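SnoaL-like domain-containing protein (Burkholderia xenovorans LB400, PDB 3EN8) is of unknown function but adopts an NTF2-like fold of the SnoaL-like family and binds calcium in the crystal. Local coordinates at residues E9-H14 with M96-G101. Numbering follows the deposited sequence.
Sequences EALNAH and MEFRNG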
ATOM      1  N   GLU A   9       8.096  15.856  -7.790  1.00 17.23           N
ATOM      2  CA  GLU A   9       8.008  16.336  -9.185  1.00 16.40           C
ATOM      3  C   GLU A   9       8.138  15.194 -10.196  1.00 16.72           C
ATOM      4  O   GLU A   9       7.337  15.070 -11.140  1.00 12.47           O
ATOM      5  CB  GLU A   9       9.081  17.392  -9.470  1.00 14.83           C
ATOM      6  CG  GLU A   9       8.985  18.030 -10.867  1.00 14.90           C
ATOM      7  CD  GLU A   9      10.097  19.029 -11.125  1.00 16.60           C
ATOM      8  OE1 GLU A   9      11.218  18.789 -10.655  1.00 18.20           O
ATOM      9  OE2 GLU A   9       9.849  20.061 -11.792  1.00 19.39           O
ATOM     10  N   ALA A  10       9.121  14.324  -9.941  1.00 16.69           N
ATOM     11  CA  ALA A  10       9.403  13.160 -10.802  1.00 15.18           C
ATOM     12  C   ALA A  10       8.210  12.208 -10.771  1.00 15.38           C
ATOM     13  O   ALA A  10       7.800  11.629 -11.798  1.00 14.06           O
ATOM     14  CB  ALA A  10      10.685  12.437 -10.321  1.00 16.08           C
ATOM     15  N   LEU A  11       7.650  12.045  -9.577  1.00 17.43           N
ATOM     16  CA  LEU A  11       6.482  11.158  -9.400  1.00 17.64           C
ATOM     17  C   LEU A  11       5.236  11.659 -10.103  1.00 16.00           C
ATOM     18  O   LEU A  11       4.513  10.882 -10.736  1.00 19.75           O
ATOM     19  CB  LEU A  11       6.145  10.934  -7.956  1.00 18.86           C
ATOM     20  CG  LEU A  11       7.004   9.943  -7.228  1.00 21.57           C
ATOM     21  CD1 LEU A  11       6.692  10.026  -5.714  1.00 19.31           C
ATOM     22  CD2 LEU A  11       6.751   8.531  -7.818  1.00 16.84           C
ATOM     23  N   ASN A  12       4.991  12.966  -9.999  1.00 16.22           N
ATOM     24  CA  ASN A  12       3.853  13.592 -10.700  1.00 15.27           C
ATOM     25  C   ASN A  12       3.958  13.308 -12.205  1.00 16.38           C
ATOM     26  O   ASN A  12       2.973  13.013 -12.895  1.00 15.25           O
ATOM     27  CB  ASN A  12       3.807  15.105 -10.443  1.00 15.78           C
ATOM     28  CG  ASN A  12       3.362  15.450  -9.038  1.00 17.99           C
ATOM     29  OD1 ASN A  12       2.803  14.607  -8.348  1.00 20.12           O
ATOM     30  ND2 ASN A  12       3.663  16.680  -8.589  1.00 19.47           N
ATOM     31  N   ALA A  13       5.179  13.397 -12.706  1.00 16.04           N
ATOM     32  CA  ALA A  13       5.433  13.232 -14.162  1.00 14.08           C
ATOM     33  C   ALA A  13       5.282  11.768 -14.566  1.00 16.21           C
ATOM     34  O   ALA A  13       4.733  11.418 -15.645  1.00 14.54           O
ATOM     35  CB  ALA A  13       6.825  13.782 -14.538  1.00 13.61           C
ATOM     36  N   HIS A  14       5.737  10.923 -13.660  1.00 14.67           N
ATOM     37  CA  HIS A  14       5.611   9.459 -13.792  1.00 14.39           C
ATOM     38  C   HIS A  14       4.177   9.078 -13.980  1.00 13.90           C
ATOM     39  O   HIS A  14       3.825   8.264 -14.839  1.00 16.31           O
ATOM     40  CB  HIS A  14       6.158   8.740 -12.548  1.00 17.03           C
ATOM     41  CG  HIS A  14       5.962   7.243 -12.573  1.00 15.30           C
ATOM     42  ND1 HIS A  14       6.684   6.407 -13.406  1.00 14.94           N
ATOM     43  CD2 HIS A  14       5.118   6.442 -11.885  1.00 14.12           C
ATOM     44  CE1 HIS A  14       6.313   5.154 -13.192  1.00 13.95           C
ATOM     45  NE2 HIS A  14       5.346   5.154 -12.287  1.00 16.50           N
HETATM   46  N   MSE A  96       7.381   2.896  -3.558  1.00 11.83           N
HETATM   47  CA  MSE A  96       8.652   3.056  -4.279  1.00 11.51           C
HETATM   48  C   MSE A  96       9.795   3.424  -3.369  1.00 17.67           C
HETATM   49  O   MSE A  96       9.698   4.311  -2.539  1.00 16.07           O
HETATM   50  CB  MSE A  96       8.561   4.088  -5.403  1.00 13.85           C
HETATM   51  CG  MSE A  96       7.720   3.625  -6.608  1.00 14.60           C
HETATM   52 SE   MSE A  96       7.360   5.164  -7.729  0.75 13.83          SE
HETATM   53  CE  MSE A  96       6.641   4.209  -9.235  1.00 17.58           C
ATOM     54  N   GLU A  97      10.885   2.716  -3.587  1.00 14.66           N
ATOM     55  CA  GLU A  97      12.168   3.023  -2.915  1.00 15.35           C
ATOM     56  C   GLU A  97      13.144   3.591  -3.913  1.00 13.54           C
ATOM     57  O   GLU A  97      13.437   2.997  -4.969  1.00 12.35           O
ATOM     58  CB  GLU A  97      12.728   1.768  -2.312  1.00 15.62           C
ATOM     59  CG  GLU A  97      11.806   1.090  -1.362  1.00 16.80           C
ATOM     60  CD  GLU A  97      12.154  -0.360  -1.199  1.00 22.17           C
ATOM     61  OE1 GLU A  97      13.257  -0.654  -0.707  1.00 19.34           O
ATOM     62  OE2 GLU A  97      11.325  -1.200  -1.584  1.00 16.07           O
ATOM     63  N   PHE A  98      13.651   4.757  -3.531  1.00 14.52           N
ATOM     64  CA  PHE A  98      14.566   5.563  -4.301  1.00 14.93           C
ATOM     65  C   PHE A  98      16.001   5.479  -3.781  1.00 18.17           C
ATOM     66  O   PHE A  98      16.280   5.309  -2.585  1.00 17.46           O
ATOM     67  CB  PHE A  98      14.141   7.072  -4.287  1.00 15.95           C
ATOM     68  CG  PHE A  98      12.952   7.403  -5.174  1.00 15.98           C
ATOM     69  CD1 PHE A  98      11.664   7.049  -4.807  1.00 15.52           C
ATOM     70  CD2 PHE A  98      13.136   8.065  -6.369  1.00 14.35           C
ATOM     71  CE1 PHE A  98      10.606   7.342  -5.612  1.00 14.84           C
ATOM     72  CE2 PHE A  98      12.058   8.352  -7.203  1.00 15.74           C
ATOM     73  CZ  PHE A  98      10.791   8.008  -6.803  1.00 14.53           C
ATOM     74  N   ARG A  99      16.894   5.581  -4.736  1.00 17.29           N
ATOM     75  CA  ARG A  99      18.320   5.816  -4.465  1.00 19.32           C
ATOM     76  C   ARG A  99      18.892   6.688  -5.552  1.00 18.81           C
ATOM     77  O   ARG A  99      18.741   6.435  -6.743  1.00 18.01           O
ATOM     78  CB  ARG A  99      19.105   4.513  -4.395  1.00 18.84           C
ATOM     79  CG  ARG A  99      18.511   3.466  -3.458  1.00 23.08           C
ATOM     80  N   ASN A 100      19.532   7.748  -5.105  1.00 23.18           N
ATOM     81  CA  ASN A 100      20.112   8.729  -5.995  1.00 22.73           C
ATOM     82  C   ASN A 100      19.117   9.183  -7.038  1.00 21.86           C
ATOM     83  O   ASN A 100      19.437   9.394  -8.208  1.00 21.80           O
ATOM     84  CB  ASN A 100      21.354   8.156  -6.644  1.00 26.04           C
ATOM     85  CG  ASN A 100      22.415   7.776  -5.619  1.00 30.44           C
ATOM     86  OD1 ASN A 100      22.990   6.695  -5.684  1.00 37.63           O
ATOM     87  ND2 ASN A 100      22.643   8.652  -4.644  1.00 36.99           N
ATOM     88  N   GLY A 101      17.888   9.324  -6.590  1.00 20.43           N
ATOM     89  CA  GLY A 101      16.865   9.990  -7.358  1.00 18.67           C
ATOM     90  C   GLY A 101      16.164   9.092  -8.337  1.00 17.71           C
ATOM     91  O   GLY A 101      15.353   9.536  -9.151  1.00 18.69           O
TER
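Leu11, on helix 3-20, sends its CD2 methyl to the selenium of Met96, a selenomethionine in strand 88-99, with CD2 and SE 3.4 Å apart. The leucine and the selenomethionine run antiparallel alongside one another, so the methyl meets the selenium in passing. The same methyl reaches the edge of the Phe98 ring near its plane, where CD2 lies 4.2 Å from CZ, so one branch of the leucine serves both strand residues. The flat Phe98 can offer this edge while its ring also meets Trp77 at a steep angle. Met96 is extended beyond CG (chi2 167°, chi3 170°), which carries its CE methyl past Leu11 to within 3.4 Å of His14 NE2, approaching the imidazole obliquely. The axes of 9-14 and 96-99 come within 12.6 Å, a separation that a long unbranched side chain can span. With CG of His14 opposite its main-chain N (chi1 176°), the ring reaches out from the helix to meet that methyl. In the next shell, Ile29 touches Leu11, His14 and Phe98, and Trp15 packs on Met96. Glu97, facing the sheet's other side, salt-bridges Arg69 of the second subunit through OE2. Largely apolar packing joins the N-terminal helix to the curved sheet, as in the cone-like NTF2 fold.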